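Local coordinates for protein CheQ (Campylobacter jejuni subsp. jejuni, PDB 6A51) that is, like CheP, a regulator that controls transcription of the core chemotaxis operon cheVAW, at residues L16-N30 with I52-R65. Sequence-based numbering, arbitrary orientation.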
loop_
_atom_site.group_PDB
_atom_site.type_symbol
_atom_site.label_atom_id
_atom_site.label_comp_id
_atom_site.label_asym_id
_atom_site.label_seq_id
_atom_site.Cartn_x
_atom_site.Cartn_y
_atom_site.Cartn_z
ATOM N N LEU A 16 4.188 -7.641 13.313
ATOM C CA LEU A 16 4.097 -6.195 13.301
ATOM C C LEU A 16 2.810 -5.749 12.630
ATOM O O LEU A 16 2.296 -6.411 11.722
ATOM C CB LEU A 16 5.286 -5.583 12.557
ATOM C CG LEU A 16 6.651 -6.069 13.021
ATOM C CD1 LEU A 16 7.730 -5.423 12.170
ATOM C CD2 LEU A 16 6.857 -5.791 14.518
ATOM N N ILE A 17 2.285 -4.628 13.099
ATOM C CA ILE A 17 1.363 -3.829 12.309
ATOM C C ILE A 17 2.191 -2.859 11.485
ATOM O O ILE A 17 3.045 -2.138 12.019
ATOM C CB ILE A 17 0.358 -3.088 13.198
ATOM C CG1 ILE A 17 -0.360 -4.076 14.108
ATOM C CG2 ILE A 17 -0.649 -2.331 12.344
ATOM C CD1 ILE A 17 -0.955 -5.205 13.374
ATOM N N LEU A 18 1.980 -2.876 10.181
ATOM C CA LEU A 18 2.689 -1.967 9.300
ATOM C C LEU A 18 1.980 -0.624 9.326
ATOM O O LEU A 18 0.770 -0.573 9.062
ATOM C CB LEU A 18 2.706 -2.509 7.888
ATOM C CG LEU A 18 3.332 -3.885 7.804
ATOM C CD1 LEU A 18 2.918 -4.562 6.512
ATOM C CD2 LEU A 18 4.838 -3.721 7.909
ATOM N N PRO A 19 2.663 0.466 9.664
ATOM C CA PRO A 19 2.070 1.797 9.489
ATOM C C PRO A 19 1.700 2.016 8.032
ATOM O O PRO A 19 2.442 1.602 7.125
ATOM C CB PRO A 19 3.189 2.746 9.937
ATOM C CG PRO A 19 4.449 1.951 9.750
ATOM C CD PRO A 19 4.068 0.533 10.090
ATOM N N PRO A 20 0.560 2.659 7.763
ATOM C CA PRO A 20 0.039 2.673 6.387
ATOM C C PRO A 20 0.936 3.394 5.393
ATOM O O PRO A 20 0.781 3.174 4.188
ATOM C CB PRO A 20 -1.324 3.365 6.533
ATOM C CG PRO A 20 -1.174 4.220 7.784
ATOM C CD PRO A 20 -0.261 3.463 8.688
ATOM N N ASN A 21 1.877 4.228 5.838
ATOM C CA ASN A 21 2.779 4.910 4.920
ATOM C C ASN A 21 4.107 4.193 4.780
ATOM O O ASN A 21 5.107 4.816 4.401
ATOM C CB ASN A 21 3.020 6.364 5.345
ATOM C CG ASN A 21 3.879 6.494 6.597
ATOM O OD1 ASN A 21 3.827 5.655 7.501
ATOM N ND2 ASN A 21 4.670 7.561 6.658
ATOM N N GLU A 22 4.152 2.908 5.089
ATOM C CA GLU A 22 5.396 2.159 5.020
ATOM C C GLU A 22 5.316 1.189 3.852
ATOM O O GLU A 22 4.380 0.380 3.766
ATOM C CB GLU A 22 5.668 1.413 6.320
ATOM C CG GLU A 22 6.611 0.247 6.132
ATOM C CD GLU A 22 7.191 -0.279 7.435
ATOM O OE1 GLU A 22 8.058 -1.197 7.393
ATOM O OE2 GLU A 22 6.803 0.243 8.517
ATOM N N PHE A 23 6.292 1.276 2.962
ATOM C CA PHE A 23 6.245 0.508 1.734
ATOM C C PHE A 23 6.549 -0.956 2.020
ATOM O O PHE A 23 7.211 -1.295 3.004
ATOM C CB PHE A 23 7.233 1.081 0.718
ATOM C CG PHE A 23 7.252 2.582 0.686
ATOM C CD1 PHE A 23 6.083 3.312 0.878
ATOM C CD2 PHE A 23 8.433 3.265 0.481
ATOM C CE1 PHE A 23 6.096 4.689 0.872
ATOM C CE2 PHE A 23 8.454 4.643 0.468
ATOM C CZ PHE A 23 7.281 5.354 0.667
ATOM N N LEU A 24 6.034 -1.829 1.153
ATOM C CA LEU A 24 6.161 -3.269 1.315
ATOM C C LEU A 24 7.425 -3.840 0.665
ATOM O O LEU A 24 7.436 -5.018 0.287
ATOM C CB LEU A 24 4.917 -3.943 0.750
ATOM C CG LEU A 24 3.634 -3.666 1.502
ATOM C CD1 LEU A 24 2.443 -3.943 0.582
ATOM C CD2 LEU A 24 3.581 -4.548 2.770
ATOM N N ASP A 25 8.478 -3.032 0.524
ATOM C CA ASP A 25 9.750 -3.441 -0.071
ATOM C C ASP A 25 10.204 -4.825 0.392
ATOM O O ASP A 25 10.428 -5.738 -0.412
ATOM C CB ASP A 25 10.827 -2.412 0.292
ATOM C CG ASP A 25 10.777 -1.149 -0.563
ATOM O OD1 ASP A 25 9.678 -0.662 -0.907
ATOM O OD2 ASP A 25 11.867 -0.626 -0.868
ATOM N N HIS A 26 10.342 -4.979 1.701
ATOM C CA HIS A 26 10.909 -6.156 2.330
ATOM C C HIS A 26 9.907 -7.307 2.513
ATOM O O HIS A 26 10.211 -8.226 3.273
ATOM C CB HIS A 26 11.491 -5.757 3.688
ATOM C CG HIS A 26 12.530 -4.687 3.598
ATOM N ND1 HIS A 26 13.493 -4.672 2.611
ATOM C CD2 HIS A 26 12.757 -3.596 4.368
ATOM C CE1 HIS A 26 14.268 -3.616 2.775
ATOM N NE2 HIS A 26 13.843 -2.946 3.832
ATOM N N TYR A 27 8.746 -7.298 1.859
ATOM C CA TYR A 27 7.706 -8.277 2.130
ATOM C C TYR A 27 7.180 -8.877 0.837
ATOM O O TYR A 27 7.222 -8.256 -0.228
ATOM C CB TYR A 27 6.513 -7.665 2.886
ATOM C CG TYR A 27 6.791 -7.269 4.316
ATOM C CD1 TYR A 27 7.245 -5.997 4.632
ATOM C CD2 TYR A 27 6.577 -8.160 5.357
ATOM C CE1 TYR A 27 7.481 -5.621 5.947
ATOM C CE2 TYR A 27 6.820 -7.796 6.675
ATOM C CZ TYR A 27 7.264 -6.525 6.968
ATOM O OH TYR A 27 7.507 -6.171 8.286
ATOM N N ILE A 28 6.640 -10.089 0.953
ATOM C CA ILE A 28 5.868 -10.701 -0.120
ATOM C C ILE A 28 4.488 -11.051 0.420
ATOM O O ILE A 28 4.276 -11.212 1.625
ATOM C CB ILE A 28 6.542 -11.959 -0.702
ATOM C CG1 ILE A 28 6.628 -13.038 0.374
ATOM C CG2 ILE A 28 7.926 -11.628 -1.251
ATOM C CD1 ILE A 28 7.504 -14.178 0.001
ATOM N N LEU A 29 3.543 -11.159 -0.497
ATOM C CA LEU A 29 2.175 -11.465 -0.133
ATOM C C LEU A 29 2.035 -12.970 0.102
ATOM O O LEU A 29 2.440 -13.777 -0.737
ATOM C CB LEU A 29 1.255 -10.982 -1.244
ATOM C CG LEU A 29 -0.246 -11.103 -1.089
ATOM C CD1 LEU A 29 -0.761 -10.037 -0.158
ATOM C CD2 LEU A 29 -0.876 -10.960 -2.459
ATOM N N ASN A 30 1.485 -13.353 1.257
ATOM C CA ASN A 30 1.382 -14.775 1.571
ATOM C C ASN A 30 0.457 -15.487 0.594
ATOM O O ASN A 30 0.731 -16.621 0.187
ATOM C CB ASN A 30 0.894 -14.971 3.009
ATOM C CG ASN A 30 0.674 -16.449 3.359
ATOM O OD1 ASN A 30 1.606 -17.262 3.313
ATOM N ND2 ASN A 30 -0.558 -16.795 3.712
ATOM N N ILE A 52 5.865 -11.550 10.240
ATOM C CA ILE A 52 4.765 -11.243 9.384
ATOM C C ILE A 52 4.352 -9.834 9.650
ATOM O O ILE A 52 4.734 -9.255 10.626
ATOM C CB ILE A 52 3.558 -12.153 9.594
ATOM C CG1 ILE A 52 2.956 -11.949 10.954
ATOM C CG2 ILE A 52 3.919 -13.596 9.413
ATOM C CD1 ILE A 52 1.561 -12.457 11.037
ATOM N N GLY A 53 3.585 -9.284 8.738
ATOM C CA GLY A 53 3.099 -7.931 8.882
ATOM C C GLY A 53 1.697 -7.869 8.332
ATOM O O GLY A 53 1.309 -8.674 7.479
ATOM N N ARG A 54 0.938 -6.896 8.835
ATOM C CA ARG A 54 -0.376 -6.583 8.295
ATOM C C ARG A 54 -0.632 -5.103 8.523
ATOM O O ARG A 54 0.008 -4.471 9.368
ATOM C CB ARG A 54 -1.480 -7.425 8.945
ATOM C CG ARG A 54 -1.430 -7.366 10.476
ATOM C CD ARG A 54 -2.646 -8.011 11.133
ATOM N NE ARG A 54 -3.776 -7.101 11.077
ATOM C CZ ARG A 54 -4.423 -6.647 12.135
ATOM N NH1 ARG A 54 -4.082 -7.054 13.339
ATOM N NH2 ARG A 54 -5.444 -5.817 11.977
ATOM N N TYR A 55 -1.560 -4.553 7.746
ATOM C CA TYR A 55 -2.086 -3.221 7.998
ATOM C C TYR A 55 -3.269 -3.336 8.949
ATOM O O TYR A 55 -3.970 -4.352 8.972
ATOM C CB TYR A 55 -2.510 -2.532 6.693
ATOM C CG TYR A 55 -1.359 -2.256 5.763
ATOM C CD1 TYR A 55 -0.483 -1.202 6.019
ATOM C CD2 TYR A 55 -1.122 -3.060 4.647
ATOM C CE1 TYR A 55 0.596 -0.950 5.199
ATOM C CE2 TYR A 55 -0.025 -2.810 3.799
ATOM C CZ TYR A 55 0.818 -1.756 4.085
ATOM O OH TYR A 55 1.894 -1.486 3.276
ATOM N N GLN A 56 -3.493 -2.277 9.732
ATOM C CA GLN A 56 -4.476 -2.346 10.806
ATOM C C GLN A 56 -5.861 -2.709 10.289
ATOM O O GLN A 56 -6.560 -3.527 10.898
ATOM C CB GLN A 56 -4.520 -1.025 11.559
ATOM C CG GLN A 56 -5.679 -0.920 12.516
ATOM C CD GLN A 56 -5.663 0.388 13.268
ATOM O OE1 GLN A 56 -4.597 0.977 13.495
ATOM N NE2 GLN A 56 -6.842 0.867 13.642
ATOM N N GLY A 57 -6.277 -2.134 9.163
ATOM C CA GLY A 57 -7.655 -2.366 8.771
ATOM C C GLY A 57 -7.952 -3.749 8.206
ATOM O O GLY A 57 -9.132 -4.097 8.075
ATOM N N THR A 58 -6.935 -4.543 7.877
ATOM C CA THR A 58 -7.143 -5.788 7.151
ATOM C C THR A 58 -6.307 -6.908 7.743
ATOM O O THR A 58 -5.327 -6.677 8.452
ATOM C CB THR A 58 -6.768 -5.638 5.680
ATOM O OG1 THR A 58 -5.387 -5.245 5.596
ATOM C CG2 THR A 58 -7.663 -4.593 5.011
ATOM N N ARG A 59 -6.678 -8.137 7.403
ATOM C CA ARG A 59 -5.966 -9.315 7.876
ATOM C C ARG A 59 -5.158 -9.985 6.772
ATOM O O ARG A 59 -4.721 -11.130 6.936
ATOM C CB ARG A 59 -6.949 -10.311 8.487
ATOM C CG ARG A 59 -7.604 -9.818 9.764
ATOM C CD ARG A 59 -6.709 -10.036 10.936
ATOM N NE ARG A 59 -7.085 -9.246 12.106
ATOM C CZ ARG A 59 -6.496 -9.360 13.293
ATOM N NH1 ARG A 59 -5.518 -10.245 13.460
ATOM N NH2 ARG A 59 -6.880 -8.598 14.310
ATOM N N ILE A 60 -4.951 -9.301 5.648
ATOM C CA ILE A 60 -4.073 -9.823 4.614
ATOM C C ILE A 60 -2.661 -9.941 5.172
ATOM O O ILE A 60 -2.114 -8.992 5.752
ATOM C CB ILE A 60 -4.140 -8.921 3.373
ATOM C CG1 ILE A 60 -5.459 -9.157 2.641
ATOM C CG2 ILE A 60 -2.952 -9.157 2.450
ATOM C CD1 ILE A 60 -6.119 -7.900 2.248
ATOM N N ILE A 61 -2.058 -11.103 4.987
ATOM C CA ILE A 61 -0.793 -11.435 5.621
ATOM C C ILE A 61 0.338 -11.173 4.649
ATOM O O ILE A 61 0.270 -11.596 3.495
ATOM C CB ILE A 61 -0.779 -12.898 6.088
ATOM C CG1 ILE A 61 -1.877 -13.106 7.126
ATOM C CG2 ILE A 61 0.577 -13.242 6.664
ATOM C CD1 ILE A 61 -1.780 -12.135 8.275
ATOM N N PHE A 62 1.381 -10.487 5.120
ATOM C CA PHE A 62 2.623 -10.331 4.378
ATOM C C PHE A 62 3.755 -10.998 5.155
ATOM O O PHE A 62 3.824 -10.895 6.383
ATOM C CB PHE A 62 2.936 -8.848 4.136
ATOM C CG PHE A 62 1.900 -8.141 3.304
ATOM C CD1 PHE A 62 0.763 -7.610 3.891
ATOM C CD2 PHE A 62 2.053 -8.030 1.931
ATOM C CE1 PHE A 62 -0.200 -6.978 3.130
ATOM C CE2 PHE A 62 1.091 -7.398 1.156
ATOM C CZ PHE A 62 -0.038 -6.872 1.757
ATOM N N LEU A 63 4.642 -11.680 4.436
ATOM C CA LEU A 63 5.783 -12.363 5.030
ATOM C C LEU A 63 7.041 -11.554 4.777
ATOM O O LEU A 63 7.287 -11.112 3.652
ATOM C CB LEU A 63 5.943 -13.769 4.456
ATOM C CG LEU A 63 4.688 -14.637 4.610
ATOM C CD1 LEU A 63 4.776 -15.934 3.808
ATOM C CD2 LEU A 63 4.453 -14.906 6.076
ATOM N N HIS A 64 7.833 -11.359 5.820
ATOM C CA HIS A 64 9.099 -10.667 5.656
ATOM C C HIS A 64 10.078 -11.595 4.944
ATOM O O HIS A 64 10.177 -12.780 5.294
ATOM C CB HIS A 64 9.622 -10.228 7.021
ATOM C CG HIS A 64 10.710 -9.209 6.956
ATOM N ND1 HIS A 64 11.897 -9.428 6.289
ATOM C CD2 HIS A 64 10.793 -7.964 7.478
ATOM C CE1 HIS A 64 12.664 -8.359 6.400
ATOM N NE2 HIS A 64 12.021 -7.459 7.120
ATOM N N ARG A 65 10.790 -11.060 3.935
ATOM C CA ARG A 65 11.545 -11.907 3.004
ATOM C C ARG A 65 12.670 -12.658 3.692
ATOM O O ARG A 65 13.040 -13.754 3.255
ATOM C CB ARG A 65 12.135 -11.077 1.868
ATOM C CG ARG A 65 11.121 -10.367 1.051
ATOM C CD ARG A 65 11.702 -9.257 0.191
ATOM N NE ARG A 65 10.850 -9.138 -0.972
ATOM C CZ ARG A 65 11.008 -9.838 -2.083
ATOM N NH1 ARG A 65 12.043 -10.664 -2.191
ATOM N NH2 ARG A 65 10.142 -9.699 -3.085
HETATM O O HOH W 1 -1.667 0.047 9.526
HETATM O O HOH W 2 7.968 -8.223 10.076
#
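Strand 16-18 runs alongside strand 52-55 in the parallel sense, with a closest axis approach of 4.4 Å and 43° between their directions, while Tyr27 to Leu29 pairs antiparallel with Phe62 to His64. Both pairings belong to one four-stranded mixed sheet: the hairpin made by 52-55 and 62-64 fills the middle, and 16-18 and 27-29 form the outer strands. On the parallel side Leu18 N donates to Arg54 O at 2.7 Å; on the other, Ile28 and Leu63 exchange a pair of backbone bonds. Asn30 N, at the start of helix 30-37, donates to Ile61 O.

The loop joining the outer strands closes over the sheet. Tyr55 lies beneath it, its OH donating to Glu22 O at 3.1 Å, nearly along the C=O axis, with Leu18 CD1 over one ring face. From the loop, Leu24 comes down on Phe62: its CD2 sits 4.0 Å from the ring centroid, a CH-pi contact close to the normal. Leu29, with CG anti to its backbone N (chi1 -176°), swings CD1 to 3.5 Å from Phe62 CE2 and also against Ile60. Leu87 of strand 85-87 touches both Tyr55 and Phe62, tying this layer to the next sheet.

His26, Tyr27 and His64 form an aromatic cluster. His64 turns its ring edge to the face of Tyr27, planes at 64°, and takes His26 CB over its own face. Further along, Arg65 lays its guanidinium against Ile28, whose CG2 sits over one face, 3.5 Å from Arg65 NH2.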